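Long-range contacts in phosphoribosylaminoimidazole-succinocarboxamide synthase (Ehrlichia chaffeensis str. Arkansas, PDB 3KRE), which joins L-aspartate to a carboxyaminoimidazole ribonucleotide at the expense of ATP, making SAICAR in de novo purine biosynthesis: residues Q47-E52 and R98-K103; T106-E111 and F201-N206; V112-L117 and P137-Y142; V190-V195 and A254-A259. One frame throughout, in Å; residues are numbered along the deposited sequence.

Interaction 1 of 4, residues Q47-E52 and R98-K103; sequences QHFKDE and REQLVK. With EDO (1,2-ethanediol), chain K.
Arg98 lays its CB over one face of the His48 imidazole, a CH-pi contact with CB 4.2 Å from the ring centroid. Beyond CB the arginine runs extended past the ring to Asp51. Its guanidinium grips the carboxylate end-on. NH1 meets Asp51 OD1 at 2.7 Å, from well above the carboxylate plane, and NH2 takes OD2 on the syn side, tilted out of that plane. NH1 also bonds Phe49 O (3.0 Å), so this one nitrogen ties the backbone to the salt bridge. At the ring edge, close to the ring plane, His48 ND1 donates to Glu99 OE2 on its anti side at 2.7 Å, nearly straight at 167°. NE2 is hydrogen-bonded to O1 of an ethanediol, probably from the crystallisation liquor. On the other sheet face Gln47 and Gln100 lie side by side, and a water lies within bonding distance of both OE1 atoms. Their NE2 atoms bond Asp216 O and Asn72 OD1 respectively. They form a hydrogen-bonded pair joining strands 44-49 and 99-107 in the large antiparallel SAICAR synthetase sheet. Strand 34-38 continues it beyond 44-49. Helix 67-84 packs against Phe49, Arg98 and Gln100, and Gly68 N at its start bonds Asp51 OD1.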
# COMPACT_ATOMS: atom_id res chain seq x y z
N GLN A 47 -3.55 13.40 -4.95
CA GLN A 47 -2.56 12.65 -4.21
C GLN A 47 -1.23 12.89 -4.90
O GLN A 47 -1.07 12.53 -6.07
CB GLN A 47 -2.94 11.17 -4.18
CG GLN A 47 -2.06 10.28 -3.34
CD GLN A 47 -2.44 8.81 -3.44
OE1 GLN A 47 -2.42 8.22 -4.51
NE2 GLN A 47 -2.78 8.22 -2.33
N HIS A 48 -0.30 13.54 -4.18
CA HIS A 48 0.97 13.98 -4.71
C HIS A 48 2.07 13.16 -4.03
O HIS A 48 2.17 13.12 -2.78
CB HIS A 48 1.17 15.48 -4.49
CG HIS A 48 2.53 15.98 -4.86
ND1 HIS A 48 2.75 16.76 -5.98
CD2 HIS A 48 3.74 15.83 -4.26
CE1 HIS A 48 4.04 17.06 -6.06
NE2 HIS A 48 4.66 16.50 -5.03
N PHE A 49 2.85 12.45 -4.85
CA PHE A 49 3.93 11.59 -4.35
C PHE A 49 5.23 12.35 -4.21
O PHE A 49 5.74 12.87 -5.20
CB PHE A 49 4.10 10.37 -5.28
CG PHE A 49 2.94 9.40 -5.21
CD1 PHE A 49 3.06 8.16 -4.54
CD2 PHE A 49 1.73 9.73 -5.78
CE1 PHE A 49 1.96 7.28 -4.50
CE2 PHE A 49 0.64 8.85 -5.71
CZ PHE A 49 0.78 7.65 -5.08
N LYS A 50 5.75 12.43 -2.97
CA LYS A 50 7.05 12.99 -2.70
C LYS A 50 8.19 12.00 -2.92
O LYS A 50 8.00 10.80 -3.13
CB LYS A 50 7.12 13.50 -1.26
CG LYS A 50 6.09 14.55 -0.92
CD LYS A 50 6.30 15.08 0.50
CE LYS A 50 5.81 14.15 1.57
NZ LYS A 50 6.28 14.61 2.94
N ASP A 51 9.43 12.50 -2.84
CA ASP A 51 10.60 11.60 -2.98
C ASP A 51 11.19 11.24 -1.63
O ASP A 51 12.22 10.57 -1.56
CB ASP A 51 11.67 12.22 -3.88
CG ASP A 51 11.28 12.25 -5.35
OD1 ASP A 51 10.33 11.57 -5.81
OD2 ASP A 51 11.95 13.00 -6.11
N GLU A 52 10.52 11.65 -0.57
CA GLU A 52 10.90 11.32 0.78
C GLU A 52 10.67 9.82 1.02
O GLU A 52 9.68 9.25 0.53
CB GLU A 52 10.09 12.20 1.77
CG GLU A 52 10.39 13.70 1.61
CD GLU A 52 9.49 14.61 2.48
OE1 GLU A 52 8.86 14.11 3.41
OE2 GLU A 52 9.46 15.84 2.24
N ARG A 98 3.77 13.10 -10.81
CA ARG A 98 3.75 12.94 -9.36
C ARG A 98 2.36 12.81 -8.76
O ARG A 98 2.24 12.53 -7.57
CB ARG A 98 4.42 14.14 -8.71
CG ARG A 98 5.90 14.06 -8.80
CD ARG A 98 6.57 15.05 -7.93
NE ARG A 98 7.99 14.93 -8.18
CZ ARG A 98 8.78 14.02 -7.62
NH1 ARG A 98 8.32 13.19 -6.70
NH2 ARG A 98 10.05 13.97 -7.97
N GLU A 99 1.33 13.03 -9.58
CA GLU A 99 -0.01 13.27 -9.03
C GLU A 99 -1.07 12.46 -9.69
O GLU A 99 -1.03 12.19 -10.88
CB GLU A 99 -0.38 14.75 -9.13
CG GLU A 99 0.56 15.62 -8.32
CD GLU A 99 0.26 17.09 -8.37
OE1 GLU A 99 -0.40 17.57 -9.31
OE2 GLU A 99 0.74 17.79 -7.44
N GLN A 100 -2.03 12.07 -8.88
CA GLN A 100 -3.25 11.47 -9.39
C GLN A 100 -4.43 12.11 -8.67
O GLN A 100 -4.29 12.57 -7.54
CB GLN A 100 -3.24 9.93 -9.24
CG GLN A 100 -2.77 9.38 -7.99
CD GLN A 100 -2.56 7.89 -8.06
OE1 GLN A 100 -3.48 7.13 -7.84
NE2 GLN A 100 -1.30 7.46 -8.31
N LEU A 101 -5.54 12.16 -9.37
CA LEU A 101 -6.80 12.65 -8.86
C LEU A 101 -7.51 11.48 -8.20
O LEU A 101 -7.69 10.41 -8.81
CB LEU A 101 -7.67 13.19 -9.98
CG LEU A 101 -8.89 14.02 -9.56
CD1 LEU A 101 -8.44 15.32 -8.83
CD2 LEU A 101 -9.79 14.34 -10.76
N VAL A 102 -7.94 11.69 -6.96
CA VAL A 102 -8.63 10.65 -6.22
C VAL A 102 -9.84 11.22 -5.46
O VAL A 102 -9.95 12.45 -5.19
CB VAL A 102 -7.70 9.96 -5.20
CG1 VAL A 102 -6.46 9.34 -5.88
CG2 VAL A 102 -7.27 10.97 -4.11
N LYS A 103 -10.74 10.30 -5.11
CA LYS A 103 -11.95 10.63 -4.35
C LYS A 103 -11.53 11.13 -2.97
O LYS A 103 -10.68 10.54 -2.37
CB LYS A 103 -12.83 9.39 -4.17
CG LYS A 103 -13.44 8.83 -5.46
CD LYS A 103 -14.40 7.63 -5.18
CE LYS A 103 -15.87 7.89 -5.63
NZ LYS A 103 -16.31 9.27 -5.40
C1 EDO K . 8.49 16.22 -4.68
O1 EDO K . 7.33 16.56 -3.92
C2 EDO K . 9.77 16.27 -3.82
O2 EDO K . 9.90 15.24 -2.80
O HOH W 1 -2.86 5.54 -5.65

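Interaction 2 of 4, residues T106-E111 and F201-N206; sequences TIIPIE and FGKLHN. With EDO (1,2-ethanediol), chain M; EDO (1,2-ethanediol), chain F.
Ile108 CD1 lies 4.0 Å from Lys203 CG, where the two chains cross at a slant, and 4.3 Å from Phe201 CB. Ile107 brings CG2 to within 3.6 Å of Phe201 O. Gly202 offers no side chain, and its CA comes 3.9 Å from Ile107 CA and 3.0 Å from Thr106 O, so the strands come close. Three backbone bonds hold this short antiparallel pairing, part of the large sheet of the SAICAR synthetase fold. Thr106 and Lys203 bond each other in both directions, and Ile108 N donates to Phe201 O at 2.9 Å. Pro109 then centres an inverse gamma turn that interrupts the pairing with strand 192-204; strand 110-115 takes it up again further on. A water lies between Phe201 and the turn. It accepts from Phe201 N at 2.8 Å and gives to Ile108 O or Ile110 O. Further out, the Phe201 ring packs on Ile172 and Ile179 of helix 166-189, and Lys203 NZ forms a salt bridge with Glu168 of that helix. The contact itself is therefore backbone bonding with thin apolar packing. Glu168 meets the Lys203 charge, and the water, taking the Phe201 N-H, probably links the strands where direct bonding is interrupted.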
# COMPACT_ATOMS: atom_id res chain seq x y z
N THR A 106 -13.06 9.43 3.87
CA THR A 106 -12.55 9.32 5.22
C THR A 106 -11.86 8.00 5.40
O THR A 106 -12.46 6.96 5.16
CB THR A 106 -13.65 9.51 6.27
OG1 THR A 106 -14.22 10.81 6.07
CG2 THR A 106 -13.06 9.48 7.66
N ILE A 107 -10.59 8.05 5.79
CA ILE A 107 -9.78 6.85 5.86
C ILE A 107 -10.09 6.19 7.19
O ILE A 107 -10.14 6.85 8.22
CB ILE A 107 -8.28 7.15 5.73
CG1 ILE A 107 -7.99 7.83 4.39
CG2 ILE A 107 -7.42 5.86 5.83
CD1 ILE A 107 -8.40 7.00 3.20
N ILE A 108 -10.34 4.89 7.16
CA ILE A 108 -10.49 4.08 8.36
C ILE A 108 -9.09 3.88 8.98
O ILE A 108 -8.14 3.54 8.29
CB ILE A 108 -11.16 2.73 8.02
CG1 ILE A 108 -12.57 2.95 7.46
CG2 ILE A 108 -11.15 1.74 9.23
CD1 ILE A 108 -12.92 1.98 6.42
N PRO A 109 -8.95 4.07 10.28
CA PRO A 109 -7.58 4.17 10.79
C PRO A 109 -6.95 2.80 11.10
O PRO A 109 -6.37 2.62 12.19
CB PRO A 109 -7.76 4.97 12.06
CG PRO A 109 -9.03 4.47 12.59
CD PRO A 109 -9.92 4.15 11.38
N ILE A 110 -7.07 1.88 10.14
CA ILE A 110 -6.51 0.52 10.20
C ILE A 110 -5.58 0.31 9.01
O ILE A 110 -5.92 0.71 7.89
CB ILE A 110 -7.64 -0.54 10.08
CG1 ILE A 110 -8.68 -0.35 11.18
CG2 ILE A 110 -7.06 -1.95 10.08
CD1 ILE A 110 -9.92 -1.23 11.02
N GLU A 111 -4.44 -0.32 9.22
CA GLU A 111 -3.58 -0.81 8.14
C GLU A 111 -3.84 -2.31 8.09
O GLU A 111 -3.77 -2.97 9.13
CB GLU A 111 -2.14 -0.55 8.46
CG GLU A 111 -1.83 0.92 8.50
CD GLU A 111 -0.37 1.18 8.61
OE1 GLU A 111 0.21 0.90 9.68
OE2 GLU A 111 0.20 1.69 7.63
N PHE A 201 -8.14 1.46 3.68
CA PHE A 201 -9.43 1.67 3.06
C PHE A 201 -10.07 2.91 3.66
O PHE A 201 -9.78 3.29 4.80
CB PHE A 201 -10.33 0.49 3.34
CG PHE A 201 -9.93 -0.80 2.61
CD1 PHE A 201 -10.54 -1.18 1.41
CD2 PHE A 201 -8.96 -1.64 3.15
CE1 PHE A 201 -10.15 -2.38 0.77
CE2 PHE A 201 -8.58 -2.82 2.47
CZ PHE A 201 -9.19 -3.18 1.33
N GLY A 202 -11.03 3.47 2.93
CA GLY A 202 -11.82 4.58 3.43
C GLY A 202 -13.25 4.47 2.94
O GLY A 202 -13.60 3.54 2.21
N LYS A 203 -14.08 5.38 3.40
CA LYS A 203 -15.48 5.35 3.05
C LYS A 203 -15.88 6.72 2.56
O LYS A 203 -15.27 7.75 2.97
CB LYS A 203 -16.32 4.94 4.26
CG LYS A 203 -16.14 3.48 4.62
CD LYS A 203 -17.31 2.94 5.40
CE LYS A 203 -17.21 3.18 6.86
NZ LYS A 203 -18.50 2.70 7.54
N LEU A 204 -16.88 6.71 1.67
CA LEU A 204 -17.41 7.96 1.12
C LEU A 204 -17.99 8.80 2.21
O LEU A 204 -18.65 8.33 3.18
CB LEU A 204 -18.44 7.77 0.01
CG LEU A 204 -18.12 6.90 -1.21
CD1 LEU A 204 -19.37 6.61 -2.03
CD2 LEU A 204 -17.04 7.56 -2.07
N HIS A 205 -17.68 10.08 2.02
CA HIS A 205 -18.32 11.22 2.62
C HIS A 205 -19.76 11.04 2.73
O HIS A 205 -20.41 10.80 1.70
CB HIS A 205 -18.22 12.46 1.75
N ASN A 206 -20.25 11.24 3.93
CA ASN A 206 -21.65 11.54 4.10
C ASN A 206 -22.52 10.39 3.60
O ASN A 206 -23.68 10.60 3.26
CB ASN A 206 -22.00 12.80 3.30
CG ASN A 206 -21.27 14.06 3.78
OD1 ASN A 206 -20.61 14.08 4.83
ND2 ASN A 206 -21.45 15.13 3.04
C1 EDO M . -18.89 12.69 8.23
O1 EDO M . -19.85 13.41 7.43
C2 EDO M . -17.87 11.89 7.41
O2 EDO M . -18.04 12.07 5.99
C1 EDO F . 1.98 -1.20 10.73
O1 EDO F . 2.66 -0.09 10.13
C2 EDO F . 2.43 -2.45 10.02
O2 EDO F . 3.81 -2.60 10.35
O HOH W 2 -8.08 1.27 6.43

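Interaction 3 of 4, residues V112-L117 and P137-Y142; sequences VVIRNL and PIIEFY. With EDO (1,2-ethanediol), chain L.
Strands 112-115 and 137-142 run antiparallel, 161° between their directions and 4.5 Å apart at closest approach, with Val113-Glu140 and Arg115-Ile138 as the hydrogen-bonded pairs. Arg115 carries the polar side. Its chain is extended from CG to NE and brings the guanidinium to Glu140 in a side-on salt bridge in which NE and NH2 both donate to OE1, at 2.7 Å and 3.0 Å. OE1 lies in the guanidinium plane, and the two flat groups stand 85° apart. NE comes from above the carboxylate plane, NH2 nearly in line with the C-O bond. Tyr142 OH adds a third bond to the same OE1 at 2.8 Å. Val113 CG1 sits over the centre of the guanidinium, 3.7 Å above its plane, while Val113 CG2 touches Tyr142 CE2. The strands belong to the large antiparallel sheet of the SAICAR synthetase fold, where 110-115 lies between 133-143 and 192-204. The opposite face is apolar. Val112 CG1 meets Ile139 CG2 at 3.8 Å, and Val112 CG2 approaches the edge of the Phe141 ring at CE1 (3.9 Å). Ile139 CG2 also lies over one face of that ring. Ile114 CG1 runs beside Ile139 CG1. Helix 166-189 packs on this face through Ser176 against Val112 and Leu169 against Phe141. On the polar face Phe122 of helix 120-126 touches Arg115 and Glu140, and Arg125 forms a salt bridge with Glu140 OE2.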
# COMPACT_ATOMS: atom_id res chain seq x y z
N VAL A 112 -4.16 -2.83 6.92
CA VAL A 112 -4.35 -4.26 6.75
C VAL A 112 -3.08 -4.79 6.11
O VAL A 112 -2.70 -4.34 5.02
CB VAL A 112 -5.56 -4.57 5.86
CG1 VAL A 112 -5.82 -6.06 5.84
CG2 VAL A 112 -6.81 -3.77 6.34
N VAL A 113 -2.41 -5.71 6.78
CA VAL A 113 -1.18 -6.29 6.24
C VAL A 113 -1.49 -7.70 5.85
O VAL A 113 -2.03 -8.45 6.66
CB VAL A 113 -0.00 -6.23 7.23
CG1 VAL A 113 1.19 -6.97 6.67
CG2 VAL A 113 0.36 -4.75 7.58
N ILE A 114 -1.18 -8.05 4.60
CA ILE A 114 -1.41 -9.36 4.04
C ILE A 114 -0.04 -9.98 3.75
O ILE A 114 0.79 -9.39 3.04
CB ILE A 114 -2.25 -9.31 2.73
CG1 ILE A 114 -3.60 -8.63 2.96
CG2 ILE A 114 -2.51 -10.70 2.24
CD1 ILE A 114 -3.57 -7.11 2.89
N ARG A 115 0.21 -11.16 4.31
CA ARG A 115 1.54 -11.82 4.18
C ARG A 115 1.43 -13.17 3.49
O ARG A 115 0.64 -14.05 3.91
CB ARG A 115 2.15 -12.02 5.57
CG ARG A 115 2.16 -10.78 6.48
CD ARG A 115 2.89 -11.05 7.77
NE ARG A 115 2.85 -9.88 8.65
CZ ARG A 115 3.71 -8.86 8.60
NH1 ARG A 115 4.71 -8.85 7.74
NH2 ARG A 115 3.58 -7.87 9.46
N ASN A 116 2.25 -13.33 2.44
CA ASN A 116 2.40 -14.59 1.72
C ASN A 116 3.63 -15.38 2.16
O ASN A 116 3.58 -16.59 2.23
CB ASN A 116 2.41 -14.34 0.22
CG ASN A 116 1.10 -13.78 -0.28
OD1 ASN A 116 0.05 -14.33 0.03
ND2 ASN A 116 1.14 -12.68 -1.00
N LEU A 117 4.72 -14.68 2.40
CA LEU A 117 5.91 -15.23 3.02
C LEU A 117 6.23 -14.41 4.26
O LEU A 117 5.80 -13.27 4.40
CB LEU A 117 7.10 -15.17 2.07
CG LEU A 117 6.93 -15.54 0.59
CD1 LEU A 117 8.34 -15.37 -0.09
CD2 LEU A 117 6.38 -16.94 0.39
N PRO A 137 -2.44 -17.24 3.08
CA PRO A 137 -2.01 -15.87 3.49
C PRO A 137 -2.46 -15.48 4.89
O PRO A 137 -3.56 -15.86 5.34
CB PRO A 137 -2.68 -14.94 2.47
CG PRO A 137 -3.11 -15.81 1.34
CD PRO A 137 -3.24 -17.23 1.85
N ILE A 138 -1.63 -14.68 5.55
CA ILE A 138 -1.89 -14.19 6.88
C ILE A 138 -2.19 -12.69 6.87
O ILE A 138 -1.34 -11.88 6.52
CB ILE A 138 -0.71 -14.47 7.84
CG1 ILE A 138 -0.50 -15.97 7.97
CG2 ILE A 138 -0.99 -13.85 9.24
CD1 ILE A 138 0.74 -16.40 8.71
N ILE A 139 -3.38 -12.34 7.33
CA ILE A 139 -3.81 -10.99 7.50
C ILE A 139 -3.58 -10.59 8.94
O ILE A 139 -3.97 -11.31 9.86
CB ILE A 139 -5.27 -10.82 7.18
CG1 ILE A 139 -5.46 -11.04 5.69
CG2 ILE A 139 -5.75 -9.39 7.58
CD1 ILE A 139 -6.88 -10.97 5.23
N GLU A 140 -2.95 -9.44 9.10
CA GLU A 140 -2.82 -8.78 10.40
C GLU A 140 -3.31 -7.34 10.31
O GLU A 140 -3.11 -6.67 9.28
CB GLU A 140 -1.37 -8.81 10.84
CG GLU A 140 -0.73 -10.19 11.13
CD GLU A 140 0.72 -10.10 11.57
OE1 GLU A 140 1.47 -9.32 10.95
OE2 GLU A 140 1.10 -10.78 12.55
N PHE A 141 -3.94 -6.87 11.39
CA PHE A 141 -4.48 -5.51 11.45
C PHE A 141 -3.67 -4.64 12.40
O PHE A 141 -3.28 -5.10 13.46
CB PHE A 141 -5.92 -5.55 11.96
CG PHE A 141 -6.85 -6.26 11.04
CD1 PHE A 141 -7.28 -5.65 9.87
CD2 PHE A 141 -7.32 -7.55 11.34
CE1 PHE A 141 -8.17 -6.29 9.02
CE2 PHE A 141 -8.20 -8.20 10.46
CZ PHE A 141 -8.63 -7.57 9.31
N TYR A 142 -3.46 -3.37 12.01
CA TYR A 142 -2.76 -2.42 12.87
C TYR A 142 -3.56 -1.14 12.95
O TYR A 142 -4.16 -0.72 11.99
CB TYR A 142 -1.36 -2.13 12.35
CG TYR A 142 -0.50 -3.36 12.29
CD1 TYR A 142 0.40 -3.64 13.29
CD2 TYR A 142 -0.62 -4.26 11.22
CE1 TYR A 142 1.17 -4.76 13.25
CE2 TYR A 142 0.14 -5.39 11.17
CZ TYR A 142 1.06 -5.63 12.19
OH TYR A 142 1.83 -6.77 12.17
C1 EDO L . -6.74 -17.67 5.38
O1 EDO L . -5.74 -17.53 4.36
C2 EDO L . -6.13 -18.37 6.60
O2 EDO L . -4.80 -17.86 6.90

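Interaction 4 of 4, residues V190-V195 and A254-A259; sequences VGIKLV and AHKLNA
Val190 packs its branches against Lys256 and Leu257 near the end of helix 246-257. It also stands at the end of another helix, 166-189, which Gly191 closes with a Schellman motif. The Val190 CB lies 4.1 Å from Lys256 CB, and the two side chains run antiparallel past one another. Val190 CG1 comes 3.3 Å from Lys256 O, a close approach to a backbone carbonyl. CG2 is wedged between the backbone N and C, which turns it to Leu257 CD2 at 4.2 Å. Gly191 follows with positive phi (81°), a conformation that favours glycine. Its N bonds Phe188 O, and the next amide, Ile192 N, reaches Phe187 O. Ile192 begins the strand, and its CD1 meets Lys256 CD at 4.0 Å. The contact thus joins the turn from helix 166-189 into strand 192-204 to the end of helix 246-257. Leu257 also packs on Leu186 and on Phe77 of helix 67-84. The lysine chain stays stretched, its last two torsions only part-way off anti (144° and -142°), and lays CD and CE along Val190 O before NZ donates to it at 2.7 Å.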
# COMPACT_ATOMS: atom_id res chain seq x y z
N VAL A 190 5.07 -11.23 -14.36
CA VAL A 190 6.24 -10.45 -14.77
C VAL A 190 7.45 -10.79 -13.91
O VAL A 190 8.42 -10.06 -13.86
CB VAL A 190 5.93 -8.94 -14.82
CG1 VAL A 190 4.82 -8.70 -15.81
CG2 VAL A 190 5.59 -8.42 -13.39
N GLY A 191 7.40 -11.95 -13.25
CA GLY A 191 8.58 -12.51 -12.59
C GLY A 191 8.94 -11.96 -11.22
O GLY A 191 10.11 -11.97 -10.81
N ILE A 192 7.90 -11.52 -10.49
CA ILE A 192 8.02 -10.91 -9.18
C ILE A 192 7.10 -11.62 -8.21
O ILE A 192 5.95 -11.92 -8.53
CB ILE A 192 7.58 -9.42 -9.25
CG1 ILE A 192 8.59 -8.61 -10.10
CG2 ILE A 192 7.45 -8.86 -7.81
CD1 ILE A 192 8.26 -7.07 -10.37
N LYS A 193 7.63 -11.91 -7.01
CA LYS A 193 6.86 -12.52 -5.94
C LYS A 193 6.35 -11.43 -5.02
O LYS A 193 7.14 -10.65 -4.50
CB LYS A 193 7.73 -13.48 -5.12
CG LYS A 193 7.04 -14.18 -3.96
CD LYS A 193 5.75 -14.92 -4.41
CE LYS A 193 5.05 -15.60 -3.22
NZ LYS A 193 3.79 -16.34 -3.63
N LEU A 194 5.03 -11.40 -4.81
CA LEU A 194 4.44 -10.49 -3.84
C LEU A 194 4.55 -11.14 -2.48
O LEU A 194 3.83 -12.08 -2.17
CB LEU A 194 2.96 -10.26 -4.14
CG LEU A 194 2.19 -9.31 -3.25
CD1 LEU A 194 2.83 -7.91 -3.22
CD2 LEU A 194 0.71 -9.22 -3.73
N VAL A 195 5.51 -10.66 -1.70
CA VAL A 195 5.85 -11.26 -0.41
C VAL A 195 4.79 -10.89 0.64
O VAL A 195 4.24 -11.73 1.34
CB VAL A 195 7.28 -10.81 -0.01
CG1 VAL A 195 7.61 -11.15 1.46
CG2 VAL A 195 8.33 -11.39 -1.00
N ALA A 254 8.51 -0.86 -12.07
CA ALA A 254 7.78 -0.07 -13.07
C ALA A 254 7.96 -0.60 -14.49
O ALA A 254 6.99 -0.67 -15.28
CB ALA A 254 8.16 1.39 -13.01
N HIS A 255 9.18 -0.95 -14.83
CA HIS A 255 9.44 -1.47 -16.16
C HIS A 255 8.75 -2.76 -16.43
O HIS A 255 8.17 -2.93 -17.50
CB HIS A 255 10.93 -1.64 -16.38
CG HIS A 255 11.66 -0.35 -16.53
ND1 HIS A 255 13.03 -0.26 -16.45
CD2 HIS A 255 11.20 0.91 -16.77
CE1 HIS A 255 13.39 1.00 -16.62
NE2 HIS A 255 12.30 1.73 -16.83
N LYS A 256 8.86 -3.70 -15.50
CA LYS A 256 8.23 -5.03 -15.65
C LYS A 256 6.71 -4.94 -15.71
O LYS A 256 6.07 -5.70 -16.45
CB LYS A 256 8.66 -5.94 -14.52
CG LYS A 256 10.09 -6.37 -14.69
CD LYS A 256 10.48 -7.39 -13.65
CE LYS A 256 11.41 -8.42 -14.26
NZ LYS A 256 11.09 -9.71 -13.71
N LEU A 257 6.12 -3.99 -14.98
CA LEU A 257 4.70 -3.75 -15.05
C LEU A 257 4.25 -2.98 -16.32
O LEU A 257 3.04 -3.00 -16.65
CB LEU A 257 4.23 -2.99 -13.81
CG LEU A 257 4.22 -3.78 -12.51
CD1 LEU A 257 3.76 -2.88 -11.37
CD2 LEU A 257 3.28 -4.97 -12.58
N ASN A 258 5.19 -2.33 -17.01
CA ASN A 258 4.86 -1.39 -18.09
C ASN A 258 3.98 -0.26 -17.57
O ASN A 258 3.01 0.14 -18.23
CB ASN A 258 4.19 -2.10 -19.27
CG ASN A 258 4.26 -1.31 -20.56
OD1 ASN A 258 5.08 -0.40 -20.71
ND2 ASN A 258 3.38 -1.66 -21.51
N ALA A 259 4.34 0.25 -16.39
CA ALA A 259 3.51 1.24 -15.70
C ALA A 259 3.76 2.68 -16.10
O ALA A 259 2.99 3.55 -15.72
CB ALA A 259 3.68 1.10 -14.17

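Interactions 1, 2 and 3 pair strands of one large antiparallel sheet, and interaction 4 joins a helix end to the start of strand 192-204 in it. Interactions 1 and 2 share strand 99-107. They touch where Lys103 CE lies 3.8 Å from Leu204 CD2. Strand 110-115 runs from interaction 2 into interaction 3, and Glu111 N lies 2.8 Å from Tyr142 O, a probable hydrogen bond. Interactions 3 and 4 meet at the corner at Asn116, where Asn116 N is 2.8 Å from Val195 O. Interactions 2 and 4 share strand 192-204, yet their centres are about 28 Å apart. No substrate or nucleotide appears at these contacts; the ethanediols probably come from the crystallisation liquor.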